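Local coordinates for ComZ (Thermus thermophilus, PDB 6QVI), which is a competence-associated pilin thought to act as a DNA receptor at the pilus tip during natural transformation, at residues 331-339 with 376-385. Sequence-based numbering, arbitrary orientation.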
ATOM      1  N   MET A 331     -21.060 -21.749 -14.133  1.00 77.08           N
ATOM      2  CA  MET A 331     -21.615 -20.794 -13.213  1.00 76.05           C
ATOM      3  C   MET A 331     -23.075 -20.740 -13.228  1.00 75.70           C
ATOM      4  O   MET A 331     -23.653 -19.831 -12.701  1.00 70.81           O
ATOM      5  CB  MET A 331     -21.120 -19.425 -13.575  1.00 76.95           C
ATOM      6  CG  MET A 331     -19.715 -19.484 -14.074  1.00 84.14           C
ATOM      7  SD  MET A 331     -19.165 -17.871 -14.491  1.00 81.47           S
ATOM      8  CE  MET A 331     -17.695 -18.331 -15.353  1.00 87.95           C
ATOM      9  N   GLN A 332     -23.679 -21.759 -13.802  1.00 84.30           N
ATOM     10  CA  GLN A 332     -25.116 -21.891 -13.921  1.00 82.17           C
ATOM     11  C   GLN A 332     -25.880 -21.590 -12.674  1.00 76.08           C
ATOM     12  O   GLN A 332     -26.868 -20.928 -12.702  1.00 75.56           O
ATOM     13  CB  GLN A 332     -25.419 -23.333 -14.226  1.00 86.34           C
ATOM     14  CG  GLN A 332     -25.529 -23.702 -15.679  1.00 92.33           C
ATOM     15  CD  GLN A 332     -25.733 -25.181 -15.806  1.00108.76           C
ATOM     16  OE1 GLN A 332     -25.918 -25.880 -14.821  1.00111.62           O
ATOM     17  NE2 GLN A 332     -25.719 -25.657 -17.005  1.00117.38           N
ATOM     18  N   SER A 333     -25.443 -22.197 -11.597  1.00 65.87           N
ATOM     19  CA  SER A 333     -26.008 -22.090 -10.279  1.00 69.08           C
ATOM     20  C   SER A 333     -25.918 -20.784  -9.570  1.00 85.74           C
ATOM     21  O   SER A 333     -26.717 -20.516  -8.702  1.00 95.58           O
ATOM     22  CB  SER A 333     -25.278 -23.058  -9.389  1.00 71.23           C
ATOM     23  OG  SER A 333     -23.907 -23.110  -9.699  1.00 76.05           O
ATOM     24  N   GLY A 334     -24.967 -19.951  -9.947  1.00 86.85           N
ATOM     25  CA  GLY A 334     -24.717 -18.714  -9.230  1.00 77.94           C
ATOM     26  C   GLY A 334     -23.532 -18.833  -8.314  1.00 73.50           C
ATOM     27  O   GLY A 334     -23.193 -17.870  -7.598  1.00 67.56           O
ATOM     28  N   THR A 335     -22.867 -19.980  -8.362  1.00 73.35           N
ATOM     29  CA  THR A 335     -21.690 -20.268  -7.559  1.00 75.85           C
ATOM     30  C   THR A 335     -20.748 -21.034  -8.465  1.00 74.39           C
ATOM     31  O   THR A 335     -21.090 -22.119  -8.949  1.00 82.59           O
ATOM     32  CB  THR A 335     -22.005 -21.094  -6.301  1.00 79.39           C
ATOM     33  OG1 THR A 335     -22.711 -20.289  -5.347  1.00 87.18           O
ATOM     34  CG2 THR A 335     -20.723 -21.614  -5.681  1.00 68.17           C
ATOM     35  N   LEU A 336     -19.569 -20.458  -8.670  1.00 68.46           N
ATOM     36  CA  LEU A 336     -18.518 -21.052  -9.470  1.00 63.08           C
ATOM     37  C   LEU A 336     -17.640 -21.816  -8.495  1.00 72.87           C
ATOM     38  O   LEU A 336     -16.932 -21.217  -7.688  1.00 75.49           O
ATOM     39  CB  LEU A 336     -17.704 -19.958 -10.139  1.00 71.64           C
ATOM     40  CG  LEU A 336     -16.797 -20.172 -11.340  1.00 82.72           C
ATOM     41  CD1 LEU A 336     -16.199 -18.828 -11.617  1.00 85.70           C
ATOM     42  CD2 LEU A 336     -15.736 -21.155 -11.085  1.00 81.17           C
ATOM     43  N   THR A 337     -17.631 -23.129  -8.591  1.00 78.28           N
ATOM     44  CA  THR A 337     -16.755 -23.896  -7.750  1.00 80.04           C
ATOM     45  C   THR A 337     -15.796 -24.519  -8.696  1.00 84.48           C
ATOM     46  O   THR A 337     -16.169 -25.025  -9.693  1.00 91.06           O
ATOM     47  CB  THR A 337     -17.481 -24.913  -6.870  1.00 86.11           C
ATOM     48  OG1 THR A 337     -16.990 -26.226  -7.114  1.00 90.92           O
ATOM     49  CG2 THR A 337     -18.938 -24.871  -7.110  1.00 93.83           C
ATOM     50  N   LEU A 338     -14.537 -24.490  -8.377  1.00 95.50           N
ATOM     51  CA  LEU A 338     -13.553 -25.040  -9.302  1.00 99.61           C
ATOM     52  C   LEU A 338     -13.453 -26.545  -9.091  1.00110.25           C
ATOM     53  O   LEU A 338     -14.052 -27.298  -9.866  1.00118.04           O
ATOM     54  CB  LEU A 338     -12.213 -24.356  -9.108  1.00 96.13           C
ATOM     55  CG  LEU A 338     -12.237 -22.899  -9.540  1.00 92.29           C
ATOM     56  CD1 LEU A 338     -10.848 -22.397  -9.638  1.00 97.51           C
ATOM     57  CD2 LEU A 338     -12.850 -22.801 -10.872  1.00 86.53           C
ATOM     58  N   ASP A 339     -12.723 -27.005  -8.079  1.00103.77           N
ATOM     59  CA  ASP A 339     -12.694 -28.449  -7.702  1.00106.27           C
ATOM     60  C   ASP A 339     -12.144 -29.333  -8.826  1.00111.98           C
ATOM     61  O   ASP A 339     -11.107 -29.005  -9.425  1.00120.47           O
ATOM     62  CB  ASP A 339     -14.081 -28.851  -7.215  1.00 97.96           C
ATOM     63  CG  ASP A 339     -14.037 -29.982  -6.197  1.00103.50           C
ATOM     64  OD1 ASP A 339     -12.941 -30.552  -5.992  1.00106.93           O
ATOM     65  OD2 ASP A 339     -15.084 -30.280  -5.575  1.00106.40           O
ATOM     66  N   LEU A 376     -16.874 -11.417 -11.981  1.00 60.22           N
ATOM     67  CA  LEU A 376     -18.139 -12.113 -11.986  1.00 54.96           C
ATOM     68  C   LEU A 376     -19.086 -11.448 -11.057  1.00 53.86           C
ATOM     69  O   LEU A 376     -18.860 -11.441  -9.906  1.00 57.94           O
ATOM     70  CB  LEU A 376     -17.918 -13.506 -11.479  1.00 52.37           C
ATOM     71  CG  LEU A 376     -16.615 -14.043 -11.986  1.00 54.64           C
ATOM     72  CD1 LEU A 376     -16.374 -15.431 -11.476  1.00 54.31           C
ATOM     73  CD2 LEU A 376     -16.628 -14.039 -13.482  1.00 56.46           C
ATOM     74  N   GLU A 377     -20.168 -10.895 -11.547  1.00 50.82           N
ATOM     75  CA  GLU A 377     -21.098 -10.244 -10.673  1.00 60.21           C
ATOM     76  C   GLU A 377     -22.291 -11.112 -10.394  1.00 61.15           C
ATOM     77  O   GLU A 377     -22.861 -11.647 -11.289  1.00 62.65           O
ATOM     78  CB  GLU A 377     -21.579  -8.949 -11.293  1.00 67.86           C
ATOM     79  CG  GLU A 377     -20.466  -8.054 -11.774  1.00 78.63           C
ATOM     80  CD  GLU A 377     -20.945  -6.736 -12.331  1.00 85.29           C
ATOM     81  OE1 GLU A 377     -21.715  -6.018 -11.682  1.00 87.16           O
ATOM     82  OE2 GLU A 377     -20.537  -6.406 -13.438  1.00 88.07           O
ATOM     83  N   GLY A 378     -22.664 -11.234  -9.135  1.00 53.32           N
ATOM     84  CA  GLY A 378     -23.803 -12.026  -8.730  1.00 67.58           C
ATOM     85  C   GLY A 378     -23.470 -13.483  -8.767  1.00 68.22           C
ATOM     86  O   GLY A 378     -24.302 -14.308  -8.987  1.00 63.72           O
ATOM     87  N   ILE A 379     -22.234 -13.780  -8.475  1.00 68.29           N
ATOM     88  CA  ILE A 379     -21.703 -15.132  -8.556  1.00 61.58           C
ATOM     89  C   ILE A 379     -20.776 -15.287  -7.365  1.00 60.77           C
ATOM     90  O   ILE A 379     -20.064 -14.344  -7.018  1.00 62.43           O
ATOM     91  CB  ILE A 379     -20.930 -15.362  -9.871  1.00 61.73           C
ATOM     92  CG1 ILE A 379     -21.893 -15.549 -11.052  1.00 60.42           C
ATOM     93  CG2 ILE A 379     -19.961 -16.537  -9.737  1.00 61.40           C
ATOM     94  CD1 ILE A 379     -21.184 -15.600 -12.398  1.00 49.12           C
ATOM     95  N   ASP A 380     -20.872 -16.406  -6.670  1.00 69.18           N
ATOM     96  CA  ASP A 380     -19.870 -16.716  -5.674  1.00 64.64           C
ATOM     97  C   ASP A 380     -18.796 -17.595  -6.306  1.00 62.64           C
ATOM     98  O   ASP A 380     -18.990 -18.202  -7.360  1.00 68.08           O
ATOM     99  CB  ASP A 380     -20.513 -17.382  -4.460  1.00 70.22           C
ATOM    100  CG  ASP A 380     -21.312 -16.379  -3.609  1.00 82.48           C
ATOM    101  OD1 ASP A 380     -22.073 -16.766  -2.685  1.00 86.79           O
ATOM    102  OD2 ASP A 380     -21.154 -15.164  -3.881  1.00 91.05           O
ATOM    103  N   ALA A 381     -17.639 -17.639  -5.669  1.00 57.37           N
ATOM    104  CA  ALA A 381     -16.574 -18.492  -6.153  1.00 59.97           C
ATOM    105  C   ALA A 381     -16.034 -19.294  -4.992  1.00 65.07           C
ATOM    106  O   ALA A 381     -15.844 -18.744  -3.905  1.00 65.99           O
ATOM    107  CB  ALA A 381     -15.455 -17.663  -6.817  1.00 57.91           C
ATOM    108  N   VAL A 382     -15.793 -20.584  -5.215  1.00 72.19           N
ATOM    109  CA  VAL A 382     -15.083 -21.402  -4.242  1.00 78.53           C
ATOM    110  C   VAL A 382     -14.020 -22.149  -5.042  1.00 76.96           C
ATOM    111  O   VAL A 382     -14.298 -22.629  -6.153  1.00 66.25           O
ATOM    112  CB  VAL A 382     -16.018 -22.398  -3.491  1.00 73.03           C
ATOM    113  CG1 VAL A 382     -17.348 -21.712  -3.040  1.00 62.16           C
ATOM    114  CG2 VAL A 382     -16.155 -23.729  -4.191  1.00 81.59           C
ATOM    115  N   LEU A 383     -12.773 -22.107  -4.560  1.00 78.34           N
ATOM    116  CA  LEU A 383     -11.690 -22.941  -5.065  1.00 81.03           C
ATOM    117  C   LEU A 383     -11.496 -24.005  -4.015  1.00 86.07           C
ATOM    118  O   LEU A 383     -11.087 -23.704  -2.887  1.00 87.59           O
ATOM    119  CB  LEU A 383     -10.389 -22.174  -5.296  1.00 84.98           C
ATOM    120  CG  LEU A 383     -10.315 -21.084  -6.329  1.00 83.37           C
ATOM    121  CD1 LEU A 383     -10.909 -19.877  -5.742  1.00 81.78           C
ATOM    122  CD2 LEU A 383      -8.849 -20.857  -6.590  1.00 89.22           C
ATOM    123  N   ASN A 384     -11.816 -25.237  -4.377  1.00 93.99           N
ATOM    124  CA  ASN A 384     -11.949 -26.279  -3.386  1.00 93.09           C
ATOM    125  C   ASN A 384     -10.742 -27.190  -3.299  1.00 96.64           C
ATOM    126  O   ASN A 384     -10.755 -28.112  -2.485  1.00101.55           O
ATOM    127  CB  ASN A 384     -13.196 -27.096  -3.682  1.00 93.74           C
ATOM    128  CG  ASN A 384     -13.831 -27.642  -2.441  1.00106.99           C
ATOM    129  OD1 ASN A 384     -15.049 -27.774  -2.354  1.00111.55           O
ATOM    130  ND2 ASN A 384     -12.999 -27.989  -1.465  1.00114.85           N
ATOM    131  N   ARG A 385      -9.676 -26.926  -4.043  1.00 97.11           N
ATOM    132  CA  ARG A 385      -8.508 -27.791  -3.963  1.00101.83           C
ATOM    133  C   ARG A 385      -7.263 -26.941  -4.155  1.00 94.62           C
ATOM    134  O   ARG A 385      -7.334 -25.861  -4.751  1.00 93.00           O
ATOM    135  CB  ARG A 385      -8.568 -28.921  -5.008  1.00107.26           C
ATOM    136  CG  ARG A 385      -9.845 -29.755  -4.924  1.00118.25           C
ATOM    137  CD  ARG A 385      -9.605 -31.249  -5.065  1.00126.07           C
ATOM    138  NE  ARG A 385      -8.476 -31.533  -5.929  1.00126.12           N
ATOM    139  CZ  ARG A 385      -7.763 -32.647  -5.850  1.00132.28           C
ATOM    140  NH1 ARG A 385      -8.074 -33.561  -4.938  1.00138.04           N
ATOM    141  NH2 ARG A 385      -6.737 -32.840  -6.666  1.00137.16           N
TER
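The amide N of L336 donates to D380 O at 2.7 Å, almost straight at 171°, one of four backbone bonds that pair strands 335-337 and 380-383 in parallel within the beta-solenoid domain. L336 gives its O to V382 N; D380 N reaches back to G334 O and L338 N to V382 O, so the pairing continues past both ends of strand 335-337. On its other side, 380-383 pairs with strand 409-415. G334 closes a type I turn from M331, and its positive phi (101°) suits glycine. Side chains alternate between faces. L336, whose CG lies anti to the backbone N (chi1 -162°), carries CD1 to 3.4 Å from CD1 of L376, the two leucines meeting at about a right angle, while M331 SD rests on I379 CD1 at 3.7 Å. These apolar chains suit a buried setting; L336 shares its face of the paired strands with A381 and also touches F357. The face of T335, D380, T337 and V382 is more open, fitting for small beta-branched and polar residues; D380 turns its carboxylate to N412 N. Beyond the strands R385 forms a salt bridge with E366, yet its aliphatic CG still lies 3.4 Å from D339 OD1.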